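Local coordinates for uncharacterized protein (Parabacteroides merdae ATCC 43184, PDB 4OPW) that is of unknown function but may be an adhesin with a head GIN domain, acting in cell adhesion, at residues 12-17 with 50-55; 66-69 with 75-78; 131-134 with 140-143; 171-174 with 180-183. One frame throughout, in Å; residues are numbered along the deposited sequence. Where two conformers were deposited one is given.

Contact 1: residues 12-17 with 50-55; sequences STKKIT and NLHPYV
With CG placed beside its own backbone N (chi1 -77°) and the ring turned by chi2, His52 sends its imidazole toward Ser12 and Lys14 of residues 12-17. Lys14 also sets CG beside its backbone N (chi1 -68°); its chain then runs straight as far as CE and bends only at the last torsion. Its methylene groups are thereby laid over one face of the ring. Lys14 CD stands 3.8 Å from the centroid of the His52 ring, close enough to the normal for a CH-pi contact, and Lys14 CE lies 3.6 Å from His52 CG. The ammonium group travels on past the ring, with Lys14 NZ 5.5 Å from His52 ND1, so the lysine serves here through its carbon chain.

At the ring edge, His52 NE2 donates to the carbonyl oxygen of Ser12 at 3.0 Å. That oxygen lies in the imidazole plane, yet the N-H comes to it from well above the carbonyl plane and the bond is bent (146°). A second, weak bond runs from His52 NE2 to Ser12 OG at 2.9 Å, making the N-H bifurcated and requiring NE2 to be protonated.

All this takes place at the surface. Strand 11-17 is hydrogen-bonded antiparallel to strand 42-46, and the short 3-10 turn at 52-54, on the way to strand 55-60, folds back against strand 11-17, His52 also touching Val47.

Contact 2: residues 66-69 with 75-78; sequences VGFK and HFTK
An aromatic cluster gathers where the chain turns a corner at Gly67, near the N-terminal end of the beta-solenoid, and the pair Phe68 and Phe76 belongs to it. Along the chain, the two residues flank the short strand 72-75, which pairs in parallel with strand 4-6. Their CA atoms are 10.7 Å apart, so the rings alone span the distance.

Phe68 offers its rim: CE2 comes to 3.6 Å from Phe76 CD2, and that carbon of Phe76 sits close to the plane of the Phe68 ring. CZ of Phe68 reaches the same atom at 4.0 Å. The ring planes are inclined at 59° with centroids 5.7 Å apart, an oblique meeting that is neither a parallel stack nor a true T-shape. Phe76 holds CG between its backbone N and carbonyl carbon (chi1 60°), which turns the ring in toward Phe68. Around the pair, Phe79 meets the Phe68 ring as well, Tyr54 touches Phe68, and Leu51 and Asp48 touch Phe76.

Between the two segments the contact is wholly apolar, resting on a few ring carbons and burying 81 Å² in all. Dispersion and the shielding of carbon from water therefore probably supply most of its stability, and with no polar bond across it to fix a direction, the angle between the rings is probably set largely by the side chains packed around them.

Contact 3: residues 131-134 with 140-143; sequences LDLN and NMVV
Asp132 OD1 accepts a hydrogen bond from Asn134 ND2 at 3.0 Å, a side-chain link between alternate residues of the strand whose intervening member, Leu133, meets Met141 and Val143 on residues 140-143. The amide approaches from above the carboxylate plane (59° out of it), and the bond is moderately bent.

Met141, present as selenomethionine, carries the apolar side. Its CG is anti to the backbone N (chi1 -163°) and the chain stays extended to SE, which carries the selenium to the side chain of Leu133 before the bend at chi3 turns the methyl group aside. Met141 SE lies 3.7 Å from Leu133 CD2 and 3.9 Å from Leu133 CB, and the two side chains cross obliquely. The methyl carbon, Met141 CE, turns instead to the backbone of the next residue, 4.1 Å from Asn134 O.

Strands 130-136 and 139-147 lie on two different faces of a right-handed parallel beta-helix, the fold of the pectate lyase-like clan; the chain turns between them, and their short segments run nearly antiparallel, 9.2 Å apart at the closest. The side chains fill the space within the coil. Leu133 and Val143 meet tip to tip, CD1 to CG2 at 4.2 Å, and Leu163 from a neighbouring strand touches both. Met141 also touches Ile112 and Ala114 of strand 109-114 and Val120 of strand 119-122.

Contact 4: residues 171-174 with 180-183; sequences ADYS and EIMA. With EDO (1,2-ethanediol), chain F.
Tyr173 points from strand 170-177 into the interior of the parallel beta-helix, where it meets Ile181 and Ala183 of residues 180-183. The two short segments lie on different faces of the coil, 8.8 Å apart at their closest, and run at 149° to each other.

At the base of the side chain, Tyr173 CB lies 4.0 Å from Ile181 CD1. One step on, Tyr173 CD1 touches Ile181 CG2 at 4.0 Å, so the two terminal branches of the isoleucine take up the inner part of the tyrosine. Ile181 achieves this by holding CG2 anti to its backbone N, while CG1 lies beside that N (chi1 -68°) and carries CD1 along to the neighbouring carbonyl, 3.8 Å from Ser174 O. Farther out, Tyr173 CE1 and CZ pack against Ala183 CB, and Tyr173 OH stands 3.6 Å from Ala183 CB. Neighbouring strands close in around the side chain, with Leu151 and Cys153 of strand 150-156, Val191 and Cys193 of strand 191-197, and Ile203 all touching it.

At residues 180-183, the O2 hydroxyl of a 1,2-ethanediol, probably from the crystallisation liquor, donates to Glu180 OE2 at 3.1 Å. The polar tip of the buried tyrosine is satisfied through water. Tyr173 OH donates to a water at 2.7 Å, which in turn donates to Ala183 O, also at 2.7 Å, joining the phenol to the backbone of Ala183.

Overall arrangement
The four contacts illustrate how chemistry follows position in a solenoid. Contacts 3 and 4 are buried, their centres 10 Å apart, and each joins one strand of the same parallel sheet to the strand after it on another face of the coil; contact 3 is filled by aliphatic groups and selenium, contact 4 by a phenol packed on aliphatic groups, its hydroxyl bonded to a water. Contacts 1 and 2 are surface contacts gathered toward the N-terminal end, also with centres 10 Å apart, and they touch through Leu51 with Phe76 and Tyr54 with Lys69. Contact 1 mixes an imidazole N-H with a lysine chain, whereas contact 2 has ring carbons alone. Contacts 1 and 4 lie farthest apart.

Contact 1: residues 12-17 with 50-55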
loop_
_atom_site.group_PDB
_atom_site.type_symbol
_atom_site.label_atom_id
_atom_site.label_comp_id
_atom_site.label_asym_id
_atom_site.label_seq_id
_atom_site.Cartn_x
_atom_site.Cartn_y
_atom_site.Cartn_z
ATOM N N SER A 12 19.802 9.482 -16.752
ATOM C CA SER A 12 20.094 10.853 -16.339
ATOM C C SER A 12 19.029 11.286 -15.345
ATOM O O SER A 12 17.890 10.800 -15.404
ATOM C CB SER A 12 20.169 11.815 -17.524
ATOM O OG SER A 12 18.892 12.158 -18.044
ATOM N N THR A 13 19.410 12.175 -14.431
ATOM C CA THR A 13 18.499 12.666 -13.406
ATOM C C THR A 13 18.219 14.157 -13.618
ATOM O O THR A 13 19.140 14.932 -13.864
ATOM C CB THR A 13 19.081 12.368 -12.027
ATOM O OG1 THR A 13 19.326 10.967 -11.909
ATOM C CG2 THR A 13 18.177 12.812 -10.903
ATOM N N LYS A 14 16.926 14.532 -13.566
ATOM C CA LYS A 14 16.471 15.918 -13.643
ATOM C C LYS A 14 15.622 16.229 -12.421
ATOM O O LYS A 14 14.737 15.445 -12.061
ATOM C CB LYS A 14 15.696 16.197 -14.928
ATOM C CG LYS A 14 16.561 16.145 -16.191
ATOM C CD LYS A 14 15.730 16.490 -17.428
ATOM C CE LYS A 14 16.477 16.281 -18.723
ATOM N NZ LYS A 14 17.540 17.301 -18.929
ATOM N N LYS A 15 15.883 17.392 -11.803
ATOM C CA LYS A 15 15.187 17.827 -10.614
ATOM C C LYS A 15 14.514 19.174 -10.873
ATOM O O LYS A 15 15.157 20.131 -11.320
ATOM C CB LYS A 15 16.158 17.913 -9.428
ATOM C CG LYS A 15 15.478 18.264 -8.105
ATOM C CD LYS A 15 16.499 18.326 -6.988
ATOM C CE LYS A 15 15.856 18.272 -5.627
ATOM N NZ LYS A 15 16.837 17.917 -4.563
ATOM N N ILE A 16 13.219 19.237 -10.602
ATOM C CA ILE A 16 12.460 20.474 -10.797
ATOM C C ILE A 16 11.577 20.700 -9.585
ATOM O O ILE A 16 11.377 19.788 -8.771
ATOM C CB ILE A 16 11.619 20.464 -12.129
ATOM C CG1 ILE A 16 10.538 19.343 -12.107
ATOM C CG2 ILE A 16 12.526 20.383 -13.396
ATOM C CD1 ILE A 16 9.474 19.400 -13.219
ATOM N N THR A 17 11.009 21.908 -9.481
ATOM C CA THR A 17 10.052 22.183 -8.421
ATOM C C THR A 17 8.752 21.515 -8.812
ATOM O O THR A 17 8.516 21.247 -10.009
ATOM C CB THR A 17 9.887 23.693 -8.212
ATOM O OG1 THR A 17 9.488 24.270 -9.466
ATOM C CG2 THR A 17 11.173 24.345 -7.678
ATOM N N ASN A 50 17.054 10.123 -23.205
ATOM C CA ASN A 50 16.187 10.462 -24.349
ATOM C C ASN A 50 14.690 10.325 -24.020
ATOM O O ASN A 50 13.857 10.724 -24.850
ATOM C CB ASN A 50 16.548 9.583 -25.567
ATOM C CG ASN A 50 16.248 8.112 -25.344
ATOM O OD1 ASN A 50 16.643 7.526 -24.330
ATOM N ND2 ASN A 50 15.472 7.509 -26.239
ATOM N N LEU A 51 14.340 9.811 -22.815
ATOM C CA LEU A 51 12.933 9.615 -22.455
ATOM C C LEU A 51 12.358 10.753 -21.586
ATOM O O LEU A 51 11.133 10.822 -21.424
ATOM C CB LEU A 51 12.731 8.251 -21.759
ATOM C CG LEU A 51 13.014 7.026 -22.649
ATOM C CD1 LEU A 51 12.762 5.727 -21.865
ATOM C CD2 LEU A 51 12.134 7.037 -23.920
ATOM N N HIS A 52 13.220 11.667 -21.069
ATOM C CA HIS A 52 12.726 12.786 -20.240
ATOM C C HIS A 52 11.617 13.609 -20.943
ATOM O O HIS A 52 10.648 13.969 -20.248
ATOM C CB HIS A 52 13.859 13.704 -19.786
ATOM C CG HIS A 52 14.649 13.128 -18.653
ATOM N ND1 HIS A 52 14.189 13.192 -17.343
ATOM C CD2 HIS A 52 15.830 12.467 -18.675
ATOM C CE1 HIS A 52 15.115 12.597 -16.613
ATOM N NE2 HIS A 52 16.119 12.140 -17.368
ATOM N N PRO A 53 11.637 13.824 -22.289
ATOM C CA PRO A 53 10.537 14.600 -22.913
ATOM C C PRO A 53 9.180 13.913 -22.813
ATOM O O PRO A 53 8.161 14.582 -22.964
ATOM C CB PRO A 53 10.975 14.700 -24.388
ATOM C CG PRO A 53 12.453 14.579 -24.340
ATOM C CD PRO A 53 12.687 13.524 -23.295
ATOM N N TYR A 54 9.157 12.589 -22.554
ATOM C CA TYR A 54 7.919 11.806 -22.472
ATOM C C TYR A 54 7.476 11.588 -21.027
ATOM O O TYR A 54 6.424 11.003 -20.816
ATOM C CB TYR A 54 8.083 10.453 -23.194
ATOM C CG TYR A 54 8.590 10.632 -24.611
ATOM C CD1 TYR A 54 7.780 11.190 -25.598
ATOM C CD2 TYR A 54 9.924 10.389 -24.929
ATOM C CE1 TYR A 54 8.269 11.447 -26.883
ATOM C CE2 TYR A 54 10.424 10.643 -26.213
ATOM C CZ TYR A 54 9.587 11.160 -27.189
ATOM O OH TYR A 54 10.045 11.394 -28.468
ATOM N N VAL A 55 8.235 12.090 -20.051
ATOM C CA VAL A 55 7.867 11.930 -18.636
ATOM C C VAL A 55 6.687 12.861 -18.323
ATOM O O VAL A 55 6.763 14.077 -18.535
ATOM C CB VAL A 55 9.079 12.126 -17.680
ATOM C CG1 VAL A 55 8.630 12.185 -16.212
ATOM C CG2 VAL A 55 10.092 11.001 -17.878
#

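Contact 2: residues 66-69 with 75-78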
loop_
_atom_site.group_PDB
_atom_site.type_symbol
_atom_site.label_atom_id
_atom_site.label_comp_id
_atom_site.label_asym_id
_atom_site.label_seq_id
_atom_site.Cartn_x
_atom_site.Cartn_y
_atom_site.Cartn_z
ATOM N N VAL A 66 2.061 10.292 -12.226
ATOM C CA VAL A 66 3.368 10.210 -12.899
ATOM C C VAL A 66 3.331 9.006 -13.850
ATOM O O VAL A 66 2.825 7.949 -13.495
ATOM C CB VAL A 66 4.576 10.143 -11.892
ATOM C CG1 VAL A 66 5.907 9.979 -12.621
ATOM C CG2 VAL A 66 4.629 11.379 -10.992
ATOM N N GLY A 67 3.889 9.174 -15.046
ATOM C CA GLY A 67 4.014 8.098 -16.022
ATOM C C GLY A 67 4.617 8.652 -17.295
ATOM O O GLY A 67 5.443 9.575 -17.238
ATOM N N PHE A 68 4.202 8.109 -18.436
ATOM C CA PHE A 68 4.648 8.608 -19.743
ATOM C C PHE A 68 3.489 9.242 -20.510
ATOM O O PHE A 68 2.325 8.961 -20.221
ATOM C CB PHE A 68 5.273 7.489 -20.596
ATOM C CG PHE A 68 6.608 6.982 -20.112
ATOM C CD1 PHE A 68 7.710 7.826 -20.044
ATOM C CD2 PHE A 68 6.787 5.634 -19.798
ATOM C CE1 PHE A 68 8.951 7.349 -19.578
ATOM C CE2 PHE A 68 8.032 5.151 -19.373
ATOM C CZ PHE A 68 9.107 6.008 -19.278
ATOM N N LYS A 69 3.836 10.120 -21.466
ATOM C CA LYS A 69 2.907 10.815 -22.368
ATOM C C LYS A 69 3.613 11.132 -23.681
ATOM O O LYS A 69 4.846 11.187 -23.720
ATOM C CB LYS A 69 2.361 12.113 -21.727
ATOM C CG LYS A 69 3.459 13.114 -21.327
ATOM C CD LYS A 69 3.147 14.555 -21.696
ATOM C CE LYS A 69 4.183 15.510 -21.141
ATOM N NZ LYS A 69 5.532 15.308 -21.739
ATOM N N HIS A 75 10.371 0.366 -24.145
ATOM C CA HIS A 75 11.308 -0.078 -23.118
ATOM C C HIS A 75 12.011 1.101 -22.478
ATOM O O HIS A 75 12.392 2.059 -23.164
ATOM C CB HIS A 75 12.368 -1.045 -23.714
ATOM C CG HIS A 75 13.409 -1.493 -22.720
ATOM N ND1 HIS A 75 14.651 -0.886 -22.664
ATOM C CD2 HIS A 75 13.314 -2.398 -21.713
ATOM C CE1 HIS A 75 15.311 -1.498 -21.681
ATOM N NE2 HIS A 75 14.539 -2.402 -21.062
ATOM N N PHE A 76 12.193 1.016 -21.158
ATOM C CA PHE A 76 13.005 1.970 -20.416
ATOM C C PHE A 76 13.942 1.178 -19.511
ATOM O O PHE A 76 13.621 0.044 -19.124
ATOM C CB PHE A 76 12.166 3.004 -19.640
ATOM C CG PHE A 76 11.232 2.418 -18.617
ATOM C CD1 PHE A 76 11.663 2.180 -17.316
ATOM C CD2 PHE A 76 9.923 2.076 -18.957
ATOM C CE1 PHE A 76 10.804 1.613 -16.367
ATOM C CE2 PHE A 76 9.063 1.516 -18.010
ATOM C CZ PHE A 76 9.506 1.293 -16.718
ATOM N N THR A 77 15.107 1.750 -19.189
ATOM C CA THR A 77 16.111 1.045 -18.375
ATOM C C THR A 77 15.696 1.013 -16.886
ATOM O O THR A 77 15.725 -0.039 -16.248
ATOM C CB THR A 77 17.480 1.722 -18.583
ATOM O OG1 THR A 77 17.815 1.623 -19.982
ATOM C CG2 THR A 77 18.611 1.079 -17.731
ATOM N N LYS A 78 15.306 2.174 -16.360
ATOM C CA LYS A 78 14.846 2.332 -14.982
ATOM C C LYS A 78 14.073 3.627 -14.935
ATOM O O LYS A 78 14.303 4.502 -15.777
ATOM C CB LYS A 78 16.060 2.343 -14.008
ATOM C CG LYS A 78 15.675 2.153 -12.528
ATOM C CD LYS A 78 16.839 1.623 -11.718
ATOM C CE LYS A 78 16.511 1.485 -10.249
ATOM N NZ LYS A 78 15.456 0.455 -9.984
#

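Contact 3: residues 131-134 with 140-143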
loop_
_atom_site.group_PDB
_atom_site.type_symbol
_atom_site.label_atom_id
_atom_site.label_comp_id
_atom_site.label_asym_id
_atom_site.label_seq_id
_atom_site.Cartn_x
_atom_site.Cartn_y
_atom_site.Cartn_z
ATOM N N LEU A 131 -6.568 4.271 8.871
ATOM C CA LEU A 131 -5.612 3.674 7.921
ATOM C C LEU A 131 -6.361 2.632 7.127
ATOM O O LEU A 131 -6.875 1.672 7.689
ATOM C CB LEU A 131 -4.380 3.093 8.651
ATOM C CG LEU A 131 -3.203 2.584 7.779
ATOM C CD1 LEU A 131 -2.617 3.710 6.882
ATOM C CD2 LEU A 131 -2.101 1.999 8.664
ATOM N N ASP A 132 -6.494 2.867 5.825
ATOM C CA ASP A 132 -7.294 2.029 4.949
ATOM C C ASP A 132 -6.419 1.425 3.858
ATOM O O ASP A 132 -6.063 2.088 2.877
ATOM C CB ASP A 132 -8.445 2.889 4.393
ATOM C CG ASP A 132 -9.368 2.224 3.398
ATOM O OD1 ASP A 132 -9.258 0.996 3.210
ATOM O OD2 ASP A 132 -10.213 2.933 2.821
ATOM N N LEU A 133 -6.090 0.128 4.026
ATOM C CA LEU A 133 -5.178 -0.590 3.151
ATOM C C LEU A 133 -5.891 -1.636 2.334
ATOM O O LEU A 133 -6.661 -2.442 2.870
ATOM C CB LEU A 133 -4.081 -1.246 3.996
ATOM C CG LEU A 133 -3.381 -0.340 5.036
ATOM C CD1 LEU A 133 -2.373 -1.128 5.850
ATOM C CD2 LEU A 133 -2.696 0.853 4.371
ATOM N N ASN A 134 -5.653 -1.601 1.023
ATOM C CA ASN A 134 -6.291 -2.509 0.076
ATOM C C ASN A 134 -5.275 -3.085 -0.865
ATOM O O ASN A 134 -4.479 -2.344 -1.459
ATOM C CB ASN A 134 -7.373 -1.761 -0.720
ATOM C CG ASN A 134 -8.389 -1.085 0.173
ATOM O OD1 ASN A 134 -9.363 -1.705 0.569
ATOM N ND2 ASN A 134 -8.121 0.171 0.582
ATOM N N ASN A 140 1.906 -6.510 -2.731
ATOM C CA ASN A 140 2.376 -6.744 -1.368
ATOM C C ASN A 140 2.569 -5.437 -0.652
ATOM O O ASN A 140 3.049 -4.459 -1.238
ATOM C CB ASN A 140 3.690 -7.533 -1.392
ATOM C CG ASN A 140 3.539 -8.920 -1.960
ATOM O OD1 ASN A 140 2.953 -9.807 -1.337
ATOM N ND2 ASN A 140 3.989 -9.130 -3.181
HETATM N N MSE A 141 2.233 -5.416 0.631
HETATM C CA MSE A 141 2.428 -4.213 1.407
HETATM C C MSE A 141 3.128 -4.527 2.719
HETATM O O MSE A 141 2.835 -5.547 3.348
HETATM C CB MSE A 141 1.097 -3.522 1.671
HETATM C CG MSE A 141 1.267 -2.096 2.103
HETATM SE SE MSE A 141 -0.542 -1.441 2.342
HETATM C CE MSE A 141 -1.226 -1.511 0.816
ATOM N N VAL A 142 4.098 -3.686 3.098
ATOM C CA VAL A 142 4.828 -3.840 4.356
ATOM C C VAL A 142 4.749 -2.512 5.112
ATOM O O VAL A 142 5.233 -1.489 4.607
ATOM C CB VAL A 142 6.301 -4.316 4.189
ATOM C CG1 VAL A 142 6.968 -4.511 5.556
ATOM C CG2 VAL A 142 6.389 -5.595 3.344
ATOM N N VAL A 143 4.180 -2.538 6.322
ATOM C CA VAL A 143 4.055 -1.365 7.185
ATOM C C VAL A 143 4.852 -1.657 8.449
ATOM O O VAL A 143 4.487 -2.553 9.216
ATOM C CB VAL A 143 2.568 -0.984 7.481
ATOM C CG1 VAL A 143 2.492 0.253 8.373
ATOM C CG2 VAL A 143 1.773 -0.755 6.173
#

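Contact 4: residues 171-174 with 180-183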
loop_
_atom_site.group_PDB
_atom_site.type_symbol
_atom_site.label_atom_id
_atom_site.label_comp_id
_atom_site.label_asym_id
_atom_site.label_seq_id
_atom_site.Cartn_x
_atom_site.Cartn_y
_atom_site.Cartn_z
ATOM N N ALA A 171 -10.165 -2.805 14.240
ATOM C CA ALA A 171 -9.626 -3.260 12.958
ATOM C C ALA A 171 -10.618 -4.144 12.239
ATOM O O ALA A 171 -11.247 -5.007 12.861
ATOM C CB ALA A 171 -8.302 -4.002 13.146
ATOM N N ASP A 172 -10.752 -3.920 10.921
ATOM C CA ASP A 172 -11.552 -4.751 10.036
ATOM C C ASP A 172 -10.591 -5.409 9.076
ATOM O O ASP A 172 -9.962 -4.709 8.270
ATOM C CB ASP A 172 -12.629 -3.946 9.282
ATOM C CG ASP A 172 -13.764 -3.377 10.115
ATOM O OD1 ASP A 172 -13.995 -3.885 11.231
ATOM O OD2 ASP A 172 -14.449 -2.454 9.628
ATOM N N TYR A 173 -10.407 -6.729 9.219
ATOM C CA TYR A 173 -9.521 -7.506 8.356
ATOM C C TYR A 173 -10.352 -8.359 7.441
ATOM O O TYR A 173 -11.269 -9.047 7.917
ATOM C CB TYR A 173 -8.578 -8.394 9.176
ATOM C CG TYR A 173 -7.607 -7.673 10.080
ATOM C CD1 TYR A 173 -6.540 -6.955 9.555
ATOM C CD2 TYR A 173 -7.676 -7.818 11.463
ATOM C CE1 TYR A 173 -5.595 -6.349 10.383
ATOM C CE2 TYR A 173 -6.727 -7.235 12.300
ATOM C CZ TYR A 173 -5.693 -6.491 11.756
ATOM O OH TYR A 173 -4.731 -5.931 12.559
ATOM N N SER A 174 -10.067 -8.328 6.127
ATOM C CA SER A 174 -10.839 -9.138 5.190
ATOM C C SER A 174 -9.953 -9.724 4.101
ATOM O O SER A 174 -9.035 -9.059 3.624
ATOM C CB SER A 174 -11.965 -8.321 4.556
ATOM O OG SER A 174 -12.900 -7.846 5.508
ATOM N N GLU A 180 -2.795 -13.174 2.251
ATOM C CA GLU A 180 -2.223 -13.336 3.586
ATOM C C GLU A 180 -2.147 -12.027 4.320
ATOM O O GLU A 180 -1.542 -11.075 3.815
ATOM C CB GLU A 180 -0.796 -13.935 3.556
ATOM C CG GLU A 180 -0.620 -15.244 2.824
ATOM C CD GLU A 180 0.842 -15.542 2.544
ATOM O OE1 GLU A 180 1.654 -15.506 3.498
ATOM O OE2 GLU A 180 1.179 -15.769 1.360
ATOM N N ILE A 181 -2.698 -11.986 5.526
ATOM C CA ILE A 181 -2.543 -10.830 6.403
ATOM C C ILE A 181 -1.619 -11.285 7.535
ATOM O O ILE A 181 -1.920 -12.282 8.194
ATOM C CB ILE A 181 -3.897 -10.245 6.931
ATOM C CG1 ILE A 181 -4.715 -9.597 5.775
ATOM C CG2 ILE A 181 -3.655 -9.226 8.084
ATOM C CD1 ILE A 181 -6.180 -9.248 6.099
HETATM N N MSE A 182 -0.487 -10.585 7.730
HETATM C CA MSE A 182 0.466 -10.865 8.807
HETATM C C MSE A 182 0.411 -9.680 9.767
HETATM O O MSE A 182 1.073 -8.651 9.530
HETATM C CB MSE A 182 1.875 -11.093 8.244
HETATM C CG MSE A 182 2.040 -12.428 7.525
HETATM SE SE MSE A 182 3.483 -12.337 6.226
HETATM C CE MSE A 182 2.577 -11.346 4.843
ATOM N N ALA A 183 -0.449 -9.775 10.804
ATOM C CA ALA A 183 -0.643 -8.683 11.747
ATOM C C ALA A 183 -0.638 -9.131 13.215
ATOM O O ALA A 183 -1.322 -8.522 14.038
ATOM C CB ALA A 183 -1.938 -7.939 11.426
HETATM C C1 EDO F . -2.732 -18.886 1.400
HETATM O O1 EDO F . -2.404 -18.676 2.766
HETATM C C2 EDO F . -2.052 -17.806 0.517
HETATM O O2 EDO F . -0.675 -18.098 0.357
HETATM O O HOH W 1 -3.782 -7.529 14.579
#